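Local coordinates for protein PfkB (Polaromonas sp. JS666, PDB 4DU5) that probably transfers a phosphoryl group from ATP to a sugar or similar small substrate, as other carbohydrate kinases of the pfkB family do, at residues S79-D84 / R88-A93; G98-H103 / E147-S152; V161-S166 / P171-T176; L71-G76 / A294-L299; L248-L253 / D285-G290. One frame throughout, in Å; residues are numbered along the deposited sequence.

From the N terminus, the segment 71-76 comes first, and its partner 294-299 lies far down the chain, so contact 4 closes a loop that encloses all the others. Within it, contact 1 makes the tight turn from strand 75-81 into helix 85-95. Contact 2 follows, with 43 residues between its segments 98-103 and 147-152; it touches contact 1 through Cys101 and Leu91. Contact 3 is a short closure of a loop onto helix 169-182, reached from contact 2 through Leu150. Contact 5 joins strand 248-252 to helix 283-296, whose end contact 4 ties to the entry of strand 75-81. None of the loops cross; contacts 1 and 5 each pack a helix on the large sheet.

Contact 1 (S79-D84 / R88-A93); sequences SRLGTD and RYLLAA
Strand 75-81 ends at Leu81, 8.0 Å from Leu91 between CA atoms, and the chain then doubles back so that Thr83 CA comes within 6.0 Å of Arg88 CA on helix 85-95. Leu81 points into the helix and its two methyl groups divide the work. CD2 meets Leu90 CD1 at 3.7 Å, while CD1 lies at 4.1 Å from Leu91 CB. In Leu81 CG is anti to the carbonyl carbon (chi1 -63°), which sets the fork of the side chain against two successive residues of the helix. Branched aliphatic chains suit this place: Leu81 and Leu90 are buried, and Leu81 and Leu91 also pack on Val104 of the next strand.

The polar half of the contact lies in the turn. Asp84 O accepts the backbone N of Arg88 at 3.0 Å, a fairly straight bond (153°) that opens the first turn of the helix. Asp84 itself is the N-cap: its OD2 receives the N-H groups of Met86 and Gly87, and its OD1 bonds Thr112 OG1. Gly82 has no CB to collide with that carboxylate. The chain of Arg88 bends at its third torsion (-107°), bringing NE back over the turn to a weak bond with Thr83 O at 3.1 Å, with Asp84 O over one face of the guanidinium. Its NH1 makes a salt bridge with Glu48 of the second subunit, so the same arginine serves both the turn and the dimer.

The whole is the strand-to-helix half of a beta-alpha-beta crossover, with a capped helix N terminus at the C-terminal end of strand 75-81.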
# COMPACT_ATOMS: atom_id res chain seq x y z
N SER A 79 -5.11 -18.89 4.29
CA SER A 79 -4.28 -17.68 4.21
C SER A 79 -4.47 -16.72 5.43
O SER A 79 -5.28 -16.97 6.34
CB SER A 79 -4.56 -16.95 2.88
OG SER A 79 -3.43 -16.23 2.43
N ARG A 80 -3.70 -15.63 5.44
CA ARG A 80 -3.92 -14.55 6.40
C ARG A 80 -4.14 -13.33 5.55
O ARG A 80 -3.61 -13.24 4.45
CB ARG A 80 -2.68 -14.32 7.28
CG ARG A 80 -2.16 -15.52 8.09
CD ARG A 80 -1.16 -15.03 9.13
NE ARG A 80 -1.90 -14.37 10.20
CZ ARG A 80 -2.29 -14.98 11.31
NH1 ARG A 80 -1.97 -16.24 11.53
NH2 ARG A 80 -3.01 -14.33 12.21
N LEU A 81 -4.92 -12.39 6.09
CA LEU A 81 -5.13 -11.07 5.50
C LEU A 81 -5.32 -10.06 6.63
O LEU A 81 -5.74 -10.44 7.73
CB LEU A 81 -6.43 -11.07 4.70
CG LEU A 81 -6.62 -11.95 3.47
CD1 LEU A 81 -8.09 -11.98 3.11
CD2 LEU A 81 -5.75 -11.41 2.31
N GLY A 82 -5.07 -8.79 6.38
CA GLY A 82 -5.51 -7.76 7.29
C GLY A 82 -7.03 -7.65 7.28
O GLY A 82 -7.72 -8.30 6.47
N THR A 83 -7.55 -6.81 8.18
CA THR A 83 -8.99 -6.51 8.21
C THR A 83 -9.19 -5.12 7.66
O THR A 83 -10.27 -4.51 7.85
CB THR A 83 -9.55 -6.54 9.62
OG1 THR A 83 -8.89 -5.52 10.39
CG2 THR A 83 -9.34 -7.91 10.28
N ASP A 84 -8.15 -4.60 7.00
CA ASP A 84 -8.25 -3.39 6.16
C ASP A 84 -9.16 -3.65 4.97
O ASP A 84 -9.52 -4.81 4.69
CB ASP A 84 -6.87 -2.98 5.68
CG ASP A 84 -6.23 -4.03 4.80
OD1 ASP A 84 -5.71 -5.04 5.32
OD2 ASP A 84 -6.26 -3.86 3.57
N ARG A 88 -10.56 -7.14 3.18
CA ARG A 88 -11.98 -7.49 3.14
C ARG A 88 -12.42 -7.71 1.70
O ARG A 88 -13.28 -8.55 1.44
CB ARG A 88 -12.86 -6.45 3.85
CG ARG A 88 -12.75 -6.46 5.39
CD ARG A 88 -13.74 -5.48 6.02
NE ARG A 88 -13.12 -4.27 6.57
CZ ARG A 88 -13.14 -3.05 6.01
NH1 ARG A 88 -13.72 -2.85 4.83
NH2 ARG A 88 -12.56 -2.03 6.62
N TYR A 89 -11.82 -6.98 0.76
CA TYR A 89 -12.07 -7.22 -0.64
C TYR A 89 -11.60 -8.65 -1.04
O TYR A 89 -12.35 -9.40 -1.68
CB TYR A 89 -11.41 -6.14 -1.50
CG TYR A 89 -11.33 -6.52 -2.95
CD1 TYR A 89 -12.44 -6.42 -3.79
CD2 TYR A 89 -10.15 -7.05 -3.47
CE1 TYR A 89 -12.37 -6.83 -5.13
CE2 TYR A 89 -10.08 -7.45 -4.78
CZ TYR A 89 -11.18 -7.34 -5.60
OH TYR A 89 -11.06 -7.73 -6.90
N LEU A 90 -10.40 -9.03 -0.63
CA LEU A 90 -9.84 -10.32 -1.00
C LEU A 90 -10.64 -11.49 -0.45
O LEU A 90 -10.85 -12.49 -1.14
CB LEU A 90 -8.38 -10.41 -0.58
CG LEU A 90 -7.47 -9.44 -1.35
CD1 LEU A 90 -6.05 -9.54 -0.85
CD2 LEU A 90 -7.54 -9.69 -2.86
N LEU A 91 -11.10 -11.36 0.78
CA LEU A 91 -11.90 -12.37 1.40
C LEU A 91 -13.22 -12.53 0.64
O LEU A 91 -13.64 -13.63 0.34
CB LEU A 91 -12.15 -12.03 2.87
CG LEU A 91 -12.91 -13.13 3.62
CD1 LEU A 91 -11.96 -14.27 4.02
CD2 LEU A 91 -13.66 -12.58 4.82
N ALA A 92 -13.86 -11.41 0.33
CA ALA A 92 -15.15 -11.43 -0.36
C ALA A 92 -15.08 -11.85 -1.83
O ALA A 92 -16.03 -12.45 -2.34
CB ALA A 92 -15.84 -10.07 -0.23
N ALA A 93 -13.99 -11.52 -2.54
CA ALA A 93 -13.89 -11.91 -3.96
C ALA A 93 -13.54 -13.38 -4.07
O ALA A 93 -13.95 -14.05 -5.00
CB ALA A 93 -12.91 -11.05 -4.71

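Contact 2 (G98-H103 / E147-S152); sequences GIDCSH and EAWLLS
Asp100, whose carboxylate lies beside the Trp149 indole, accepts the backbone N of Ser102 at its OD1 at 3.0 Å, which makes an Asx turn. The Ser102 hydroxyl also lies at OD1, at a distance too short to be trusted at this resolution. Aspartate suits the site because its short chain can reach forward to the N-H two residues on. The other oxygen, OD2, lies in the plane of the indole at its edge, 4.0 Å from Trp149 NE1, too far for a hydrogen bond.

The main joint is aromatic. The His103 imidazole lies flat over the five-membered ring of Trp149, with centroids 3.5 Å apart and planes only 11° from coplanar, a face-to-face stack; His103 NE2 comes to 3.2 Å from Trp149 CG. Farther back along the histidine, CB sits over the six-membered ring, 3.9 Å from its centroid and 15° off the normal, in a CH-pi contact. With its imidazole over one ring and CB over the other, the histidine spans the whole indole. Trp149 has CG anti to its own backbone N (chi1 177°), which stretches the indole out from the helix against the flat side of the imidazole. The carbonyl O of Trp149 is bonded by Ser152 OG, three residues on, at 2.8 Å.

Trp149 also packs on Leu27 and Ile30 of strand 27-32, Cys101 turns away to Leu91 and Met94 of helix 85-95, and Leu150 reaches Met180 of helix 169-182.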
# COMPACT_ATOMS: atom_id res chain seq x y z
N GLY A 98 -17.03 -19.30 -4.55
CA GLY A 98 -17.35 -20.61 -3.99
C GLY A 98 -16.25 -21.31 -3.21
O GLY A 98 -16.41 -22.47 -2.82
N ILE A 99 -15.14 -20.61 -2.97
CA ILE A 99 -14.01 -21.15 -2.22
C ILE A 99 -14.29 -21.15 -0.73
O ILE A 99 -14.71 -20.13 -0.19
CB ILE A 99 -12.72 -20.34 -2.48
CG1 ILE A 99 -12.42 -20.34 -3.98
CG2 ILE A 99 -11.57 -20.90 -1.69
CD1 ILE A 99 -11.35 -19.36 -4.44
N ASP A 100 -14.06 -22.28 -0.07
CA ASP A 100 -14.10 -22.37 1.40
C ASP A 100 -13.02 -21.45 2.06
O ASP A 100 -11.83 -21.76 2.10
CB ASP A 100 -14.02 -23.84 1.87
CG ASP A 100 -13.82 -24.01 3.40
OD1 ASP A 100 -13.24 -23.14 4.08
OD2 ASP A 100 -14.22 -25.09 3.94
N CYS A 101 -13.48 -20.32 2.58
CA CYS A 101 -12.58 -19.36 3.22
C CYS A 101 -12.45 -19.45 4.78
O CYS A 101 -11.77 -18.63 5.41
CB CYS A 101 -12.94 -17.94 2.76
SG CYS A 101 -12.51 -17.63 1.00
N SER A 102 -13.07 -20.44 5.37
CA SER A 102 -13.06 -20.63 6.83
C SER A 102 -11.67 -20.59 7.45
O SER A 102 -11.52 -20.35 8.64
CB SER A 102 -13.75 -21.95 7.20
OG SER A 102 -13.12 -23.04 6.55
N HIS A 103 -10.64 -20.82 6.65
CA HIS A 103 -9.29 -20.86 7.20
C HIS A 103 -8.45 -19.69 6.75
O HIS A 103 -7.22 -19.74 6.81
CB HIS A 103 -8.62 -22.20 6.94
CG HIS A 103 -9.17 -23.30 7.80
ND1 HIS A 103 -8.42 -23.94 8.76
CD2 HIS A 103 -10.42 -23.82 7.88
CE1 HIS A 103 -9.18 -24.82 9.39
NE2 HIS A 103 -10.39 -24.78 8.85
N GLU A 147 -4.58 -29.50 10.94
CA GLU A 147 -4.40 -30.88 10.43
C GLU A 147 -5.68 -31.61 10.06
O GLU A 147 -5.84 -32.02 8.93
CB GLU A 147 -3.49 -31.70 11.34
CG GLU A 147 -2.08 -31.09 11.45
CD GLU A 147 -1.12 -31.91 12.32
OE1 GLU A 147 -1.58 -32.92 12.89
OE2 GLU A 147 0.08 -31.53 12.44
N ALA A 148 -6.62 -31.75 10.98
CA ALA A 148 -7.89 -32.41 10.64
C ALA A 148 -8.51 -31.85 9.36
O ALA A 148 -9.09 -32.61 8.55
CB ALA A 148 -8.91 -32.33 11.81
N TRP A 149 -8.39 -30.52 9.19
CA TRP A 149 -9.05 -29.80 8.10
C TRP A 149 -8.41 -30.11 6.74
O TRP A 149 -9.11 -30.27 5.73
CB TRP A 149 -9.01 -28.30 8.35
CG TRP A 149 -9.60 -27.50 7.27
CD1 TRP A 149 -10.93 -27.41 6.95
CD2 TRP A 149 -8.91 -26.67 6.36
NE1 TRP A 149 -11.10 -26.58 5.87
CE2 TRP A 149 -9.87 -26.11 5.49
CE3 TRP A 149 -7.56 -26.34 6.18
CZ2 TRP A 149 -9.53 -25.22 4.46
CZ3 TRP A 149 -7.22 -25.46 5.15
CH2 TRP A 149 -8.20 -24.92 4.30
N LEU A 150 -7.09 -30.15 6.74
CA LEU A 150 -6.30 -30.45 5.59
C LEU A 150 -6.71 -31.83 5.06
O LEU A 150 -7.19 -31.98 3.91
CB LEU A 150 -4.85 -30.50 6.04
CG LEU A 150 -3.73 -30.03 5.13
CD1 LEU A 150 -2.38 -30.52 5.67
CD2 LEU A 150 -4.00 -30.50 3.72
N LEU A 151 -6.52 -32.84 5.92
CA LEU A 151 -6.84 -34.22 5.63
C LEU A 151 -8.27 -34.44 5.13
O LEU A 151 -8.60 -35.51 4.65
CB LEU A 151 -6.57 -35.05 6.87
CG LEU A 151 -5.14 -35.58 7.14
CD1 LEU A 151 -3.99 -34.73 6.58
CD2 LEU A 151 -4.95 -35.83 8.65
N SER A 152 -9.12 -33.42 5.22
CA SER A 152 -10.52 -33.59 4.85
C SER A 152 -10.77 -33.25 3.38
O SER A 152 -11.93 -33.22 2.90
CB SER A 152 -11.43 -32.75 5.78
OG SER A 152 -11.66 -31.44 5.31

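Contact 3 (V161-S166 / P171-T176); sequences VFPAIS and PAARKT
Phe162 holds CG anti to its backbone N (chi1 -173°), which throws the ring out of the loop after strand 153-159 toward helix 169-182; the ring is then turned by chi2 of 53° so that one side of it, CD2 and CE2, approaches the helix. CD2 lies 4.2 Å from Ala173 CB and CE2 4.4 Å from Ala172 CB, both methyls meeting the ring obliquely. Next along the loop Pro163 adds its ring: CB rests 3.9 Å from Ala173 CB, making this methyl a shared partner of phenylalanine and proline.

The backbones are close, with Pro163 CA only 5.7 Å from Ala173 CA. Alanines suit such a spacing, since each offers a single methyl and lets loop and helix come together without longer chains between them. No hydrogen bond crosses between the two segments, and the contact is purely apolar. Polar ties come from just beside it: Phe162 O bonds Thr169 OG1, and Ser166 OG caps Thr168 N in the turn that leads into the helix and also bonds Ser138 O. Proline is well placed at Pro171, in the first turn, where a missing N-H costs no helical bond, while its own O takes Lys175 N at 2.9 Å.

Helix 201-212 closes one flank: its Leu211 packs on Pro163, Ala173 and Arg174. Strand 27-32 supplies Phe32, which touches Phe162 and Thr176, so the joint is buried between a neighbouring helix and the central sheet, and Glu61 of helix 60-70 takes the backbone N of Phe162.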
# COMPACT_ATOMS: atom_id res chain seq x y z
N VAL A 161 5.70 -20.41 -4.90
CA VAL A 161 5.52 -19.08 -4.31
C VAL A 161 5.37 -19.18 -2.80
O VAL A 161 6.26 -18.74 -2.07
CB VAL A 161 4.36 -18.33 -4.90
CG1 VAL A 161 4.28 -16.98 -4.30
CG2 VAL A 161 4.56 -18.19 -6.38
N PHE A 162 4.28 -19.77 -2.32
CA PHE A 162 4.10 -19.92 -0.88
C PHE A 162 5.39 -20.24 -0.10
O PHE A 162 5.74 -19.54 0.84
CB PHE A 162 3.00 -20.91 -0.56
CG PHE A 162 2.66 -20.98 0.89
CD1 PHE A 162 2.35 -19.82 1.59
CD2 PHE A 162 2.63 -22.22 1.56
CE1 PHE A 162 2.02 -19.89 2.97
CE2 PHE A 162 2.30 -22.29 2.95
CZ PHE A 162 1.99 -21.12 3.65
N PRO A 163 6.13 -21.27 -0.52
CA PRO A 163 7.37 -21.51 0.24
C PRO A 163 8.42 -20.37 0.17
O PRO A 163 9.31 -20.32 1.02
CB PRO A 163 7.93 -22.77 -0.39
CG PRO A 163 7.35 -22.79 -1.73
CD PRO A 163 5.97 -22.24 -1.61
N ALA A 164 8.31 -19.48 -0.82
CA ALA A 164 9.31 -18.42 -1.06
C ALA A 164 8.99 -17.12 -0.35
O ALA A 164 9.64 -16.11 -0.58
CB ALA A 164 9.42 -18.12 -2.54
N ILE A 165 8.00 -17.14 0.53
CA ILE A 165 7.38 -15.90 0.95
C ILE A 165 8.08 -15.24 2.13
O ILE A 165 8.35 -14.04 2.12
CB ILE A 165 5.87 -16.10 1.15
CG1 ILE A 165 5.17 -16.00 -0.21
CG2 ILE A 165 5.28 -15.12 2.18
CD1 ILE A 165 3.70 -15.68 -0.10
N SER A 166 8.37 -16.06 3.15
CA SER A 166 9.19 -15.69 4.31
C SER A 166 9.86 -16.95 4.84
O SER A 166 9.52 -18.07 4.41
CB SER A 166 8.30 -15.13 5.42
OG SER A 166 7.55 -16.17 6.02
N PRO A 171 8.97 -23.98 6.15
CA PRO A 171 8.56 -25.02 7.09
C PRO A 171 7.12 -25.54 6.86
O PRO A 171 6.89 -26.77 6.85
CB PRO A 171 8.65 -24.32 8.46
CG PRO A 171 9.05 -22.89 8.17
CD PRO A 171 9.73 -22.93 6.83
N ALA A 172 6.17 -24.61 6.67
CA ALA A 172 4.75 -24.93 6.55
C ALA A 172 4.39 -25.59 5.22
O ALA A 172 3.46 -26.39 5.15
CB ALA A 172 3.91 -23.69 6.77
N ALA A 173 5.12 -25.25 4.17
CA ALA A 173 4.92 -25.89 2.87
C ALA A 173 5.37 -27.33 3.02
O ALA A 173 4.54 -28.25 2.93
CB ALA A 173 5.69 -25.15 1.76
N ARG A 174 6.67 -27.52 3.29
CA ARG A 174 7.23 -28.81 3.66
C ARG A 174 6.31 -29.67 4.52
O ARG A 174 6.04 -30.82 4.17
CB ARG A 174 8.57 -28.63 4.38
CG ARG A 174 9.57 -27.90 3.55
CD ARG A 174 10.89 -28.63 3.51
NE ARG A 174 11.76 -28.27 4.64
CZ ARG A 174 12.65 -27.28 4.62
NH1 ARG A 174 12.80 -26.53 3.53
NH2 ARG A 174 13.38 -27.03 5.69
N LYS A 175 5.82 -29.12 5.63
CA LYS A 175 5.00 -29.90 6.56
C LYS A 175 3.61 -30.20 6.00
O LYS A 175 3.05 -31.29 6.19
CB LYS A 175 4.86 -29.19 7.91
CG LYS A 175 4.84 -30.15 9.10
CD LYS A 175 6.29 -30.39 9.64
CE LYS A 175 6.46 -31.80 10.28
NZ LYS A 175 5.19 -32.27 10.93
N THR A 176 3.04 -29.20 5.34
CA THR A 176 1.76 -29.36 4.63
C THR A 176 1.77 -30.57 3.67
O THR A 176 0.86 -31.40 3.70
CB THR A 176 1.39 -28.02 3.93
OG1 THR A 176 0.48 -27.29 4.76
CG2 THR A 176 0.75 -28.24 2.62

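Contact 4 (L71-G76 / A294-L299); sequences LGLKVG and ALLDGL
Leu73 carries one side of this contact alone, and its two methyls meet quite different partners. The contact is small and loose, burying 91 Å² in all. Its closer part is CD1, 3.9 Å from Asp297 OD1, where a methyl lies beside a carboxylate without any polar bond. The looser part is CD2, which reaches Leu296 CD2 at 4.5 Å, and the backbones stay apart, with Leu73 CA 9.0 Å from Asp297 CA. Leu73 is buried, as suits a leucine that Ser293 and Asp28 also help to enclose, whereas Leu296 and Asp297 are partly exposed on the more open side.

The other oxygen, Asp297 OD2, makes salt bridges with Arg328 and Arg307, so two arginines share its charge, and Arg328 also reaches Leu71 O. This probably stabilises the ionised aspartate next to an aliphatic neighbour.

Gly72 and Gly298, exposed neighbours of the contact, are each the first residue to leave helical angles after helices 60-70 and 283-296. Their positive phi (104° and 87°) gives two Schellman motifs, brought together at the N-terminal end of strand 75-81, where the chain enters the central sheet of a ribokinase-like (pfkB) alpha/beta fold.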
# COMPACT_ATOMS: atom_id res chain seq x y z
N LEU A 71 -14.75 -24.73 -12.04
CA LEU A 71 -14.99 -26.00 -12.70
C LEU A 71 -15.89 -26.91 -11.87
O LEU A 71 -16.15 -28.02 -12.27
CB LEU A 71 -13.67 -26.71 -13.10
CG LEU A 71 -12.86 -26.11 -14.26
CD1 LEU A 71 -11.74 -27.01 -14.66
CD2 LEU A 71 -13.73 -25.82 -15.46
N GLY A 72 -16.37 -26.44 -10.73
CA GLY A 72 -17.30 -27.21 -9.91
C GLY A 72 -16.70 -27.85 -8.67
O GLY A 72 -17.43 -28.32 -7.83
N LEU A 73 -15.39 -27.89 -8.55
CA LEU A 73 -14.74 -28.52 -7.41
C LEU A 73 -14.88 -27.77 -6.09
O LEU A 73 -15.06 -26.54 -6.04
CB LEU A 73 -13.25 -28.71 -7.70
CG LEU A 73 -12.73 -29.92 -8.47
CD1 LEU A 73 -12.97 -29.79 -9.98
CD2 LEU A 73 -11.27 -30.09 -8.16
N LYS A 74 -14.82 -28.53 -5.01
CA LYS A 74 -14.95 -28.06 -3.65
C LYS A 74 -13.54 -27.68 -3.27
O LYS A 74 -12.71 -28.53 -3.09
CB LYS A 74 -15.41 -29.25 -2.78
CG LYS A 74 -16.68 -29.09 -1.96
CD LYS A 74 -17.92 -29.02 -2.84
CE LYS A 74 -19.20 -28.78 -2.01
NZ LYS A 74 -19.20 -27.48 -1.22
N VAL A 75 -13.27 -26.39 -3.16
CA VAL A 75 -11.92 -25.90 -2.90
C VAL A 75 -11.87 -25.06 -1.62
O VAL A 75 -12.68 -24.13 -1.43
CB VAL A 75 -11.43 -25.01 -4.05
CG1 VAL A 75 -10.01 -24.52 -3.79
CG2 VAL A 75 -11.55 -25.73 -5.39
N GLY A 76 -10.90 -25.39 -0.77
CA GLY A 76 -10.64 -24.62 0.43
C GLY A 76 -9.30 -23.93 0.35
O GLY A 76 -8.29 -24.57 0.01
N ALA A 294 -9.04 -32.55 -14.11
CA ALA A 294 -9.36 -33.78 -14.85
C ALA A 294 -9.03 -35.07 -14.06
O ALA A 294 -9.87 -35.98 -13.97
CB ALA A 294 -8.70 -33.77 -16.21
N LEU A 295 -7.84 -35.13 -13.47
CA LEU A 295 -7.40 -36.31 -12.73
C LEU A 295 -8.29 -36.55 -11.50
O LEU A 295 -8.54 -37.68 -11.09
CB LEU A 295 -5.96 -36.12 -12.28
CG LEU A 295 -4.66 -36.57 -12.97
CD1 LEU A 295 -4.87 -37.15 -14.34
CD2 LEU A 295 -3.72 -35.37 -13.03
N LEU A 296 -8.76 -35.48 -10.90
CA LEU A 296 -9.62 -35.62 -9.76
C LEU A 296 -11.04 -35.95 -10.22
O LEU A 296 -11.80 -36.55 -9.47
CB LEU A 296 -9.57 -34.33 -8.91
CG LEU A 296 -8.79 -34.25 -7.58
CD1 LEU A 296 -7.94 -35.45 -7.24
CD2 LEU A 296 -7.95 -32.99 -7.51
N ASP A 297 -11.36 -35.57 -11.45
CA ASP A 297 -12.63 -35.87 -12.12
C ASP A 297 -12.67 -37.33 -12.58
O ASP A 297 -13.69 -37.79 -13.11
CB ASP A 297 -12.80 -34.97 -13.36
CG ASP A 297 -13.39 -33.55 -13.05
OD1 ASP A 297 -13.65 -33.17 -11.88
OD2 ASP A 297 -13.62 -32.79 -14.02
N GLY A 298 -11.56 -38.06 -12.42
CA GLY A 298 -11.47 -39.44 -12.93
C GLY A 298 -11.00 -39.71 -14.37
O GLY A 298 -10.95 -40.84 -14.76
N LEU A 299 -10.69 -38.68 -15.17
CA LEU A 299 -10.10 -38.87 -16.49
C LEU A 299 -8.62 -39.34 -16.45
O LEU A 299 -7.90 -39.13 -15.46
CB LEU A 299 -10.18 -37.58 -17.30
CG LEU A 299 -11.46 -37.08 -17.99
CD1 LEU A 299 -11.32 -35.59 -18.10
CD2 LEU A 299 -11.75 -37.66 -19.41

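Contact 5 (L248-L253 / D285-G290); sequences LVVVKL and DGFAVG
Helix 283-296 lies over the central sheet of this alpha/beta kinase fold, and Phe287 is the residue it lowers onto strand 248-252, where Val250 and Lys252 receive it. The helix starts in the GAGD signature of the pfkB family, to which Asp285 belongs and which in relatives lies at the phosphoryl-transfer site.

Two strand residues pointing to the same side hold the ring in different ways. Val250 comes at the edge, near the ring plane, with CG1 3.5 Å from both Phe287 CZ and Phe287 CE2. Lys252 lies over one face: its CG stands 4.0 Å from the ring centroid, 20° off the normal, in a CH-pi contact offset toward the rim, with CD2 of the ring the nearest atom at 3.8 Å. Phe287 has CG anti to its backbone N (chi1 -166°), which sends the ring from the helix into the corner formed by the two.

A beta-branched valine gives a compact apolar wall, whereas lysine combines a greasy stem with a charged end; its chain runs extended past CG and brings CE to 4.1 Å from CD2 of Phe287, and NZ goes on to a long, weak ion pair with Asp190. The aromatic ring thus bridges a spacing of 8.1 Å between Lys252 CA and Phe287 CA.

Val305 of helix 301-316 packs on both Val250 and Phe287, Leu219, in the loop after strand 217-218, adjoins Val250 and Ala288, and Val289 turns to Val64 and Leu68 of helix 60-70.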
# COMPACT_ATOMS: atom_id res chain seq x y z
N LEU A 248 4.01 -38.81 -11.40
CA LEU A 248 3.62 -38.18 -12.64
C LEU A 248 4.42 -36.91 -12.77
O LEU A 248 4.53 -36.15 -11.82
CB LEU A 248 2.12 -37.82 -12.60
CG LEU A 248 1.44 -37.25 -13.84
CD1 LEU A 248 1.35 -38.32 -14.92
CD2 LEU A 248 0.08 -36.73 -13.51
N VAL A 249 5.02 -36.72 -13.93
CA VAL A 249 5.49 -35.40 -14.31
C VAL A 249 4.83 -35.01 -15.63
O VAL A 249 4.76 -35.81 -16.57
CB VAL A 249 7.00 -35.35 -14.46
CG1 VAL A 249 7.45 -33.90 -14.65
CG2 VAL A 249 7.67 -35.98 -13.24
N VAL A 250 4.31 -33.79 -15.66
CA VAL A 250 3.77 -33.21 -16.87
C VAL A 250 4.59 -31.96 -17.07
O VAL A 250 4.48 -31.01 -16.28
CB VAL A 250 2.32 -32.77 -16.69
CG1 VAL A 250 1.78 -32.30 -18.01
CG2 VAL A 250 1.46 -33.89 -16.15
N VAL A 251 5.40 -31.96 -18.14
CA VAL A 251 6.28 -30.84 -18.47
C VAL A 251 5.58 -29.99 -19.51
O VAL A 251 5.20 -30.51 -20.54
CB VAL A 251 7.63 -31.33 -19.04
CG1 VAL A 251 8.51 -30.16 -19.40
CG2 VAL A 251 8.34 -32.27 -18.07
N LYS A 252 5.38 -28.70 -19.25
CA LYS A 252 4.61 -27.84 -20.16
C LYS A 252 5.54 -27.31 -21.21
O LYS A 252 6.67 -26.90 -20.88
CB LYS A 252 3.99 -26.64 -19.44
CG LYS A 252 3.40 -26.91 -18.07
CD LYS A 252 3.42 -25.61 -17.28
CE LYS A 252 3.14 -25.86 -15.83
NZ LYS A 252 3.60 -24.72 -15.05
N LEU A 253 5.07 -27.28 -22.46
CA LEU A 253 5.94 -26.85 -23.59
C LEU A 253 5.53 -25.60 -24.38
O LEU A 253 6.08 -25.33 -25.44
CB LEU A 253 6.21 -28.04 -24.53
CG LEU A 253 6.71 -29.33 -23.86
CD1 LEU A 253 6.50 -30.58 -24.73
CD2 LEU A 253 8.14 -29.18 -23.46
N ASP A 285 -0.96 -21.27 -14.78
CA ASP A 285 -2.08 -21.41 -13.86
C ASP A 285 -3.27 -22.11 -14.53
O ASP A 285 -3.92 -22.95 -13.91
CB ASP A 285 -2.50 -20.05 -13.27
CG ASP A 285 -1.36 -19.37 -12.43
OD1 ASP A 285 -0.53 -20.06 -11.74
OD2 ASP A 285 -1.35 -18.11 -12.46
N GLY A 286 -3.52 -21.82 -15.79
CA GLY A 286 -4.57 -22.51 -16.48
C GLY A 286 -4.19 -23.95 -16.62
O GLY A 286 -4.99 -24.88 -16.34
N PHE A 287 -2.96 -24.16 -17.03
CA PHE A 287 -2.51 -25.50 -17.22
C PHE A 287 -2.84 -26.32 -15.98
O PHE A 287 -3.59 -27.27 -16.10
CB PHE A 287 -1.04 -25.58 -17.63
CG PHE A 287 -0.67 -26.92 -18.13
CD1 PHE A 287 -0.89 -27.25 -19.47
CD2 PHE A 287 -0.15 -27.88 -17.27
CE1 PHE A 287 -0.57 -28.51 -19.95
CE2 PHE A 287 0.18 -29.16 -17.73
CZ PHE A 287 -0.03 -29.48 -19.07
N ALA A 288 -2.37 -25.94 -14.79
CA ALA A 288 -2.59 -26.79 -13.59
C ALA A 288 -4.04 -26.94 -13.21
O ALA A 288 -4.43 -28.01 -12.72
CB ALA A 288 -1.78 -26.34 -12.39
N VAL A 289 -4.84 -25.89 -13.40
CA VAL A 289 -6.29 -26.04 -13.16
C VAL A 289 -6.85 -27.12 -14.08
O VAL A 289 -7.62 -27.96 -13.66
CB VAL A 289 -7.06 -24.74 -13.36
CG1 VAL A 289 -8.54 -24.98 -13.10
CG2 VAL A 289 -6.56 -23.66 -12.39
N GLY A 290 -6.42 -27.13 -15.33
CA GLY A 290 -6.81 -28.18 -16.26
C GLY A 290 -6.41 -29.59 -15.86
O GLY A 290 -7.26 -30.49 -15.83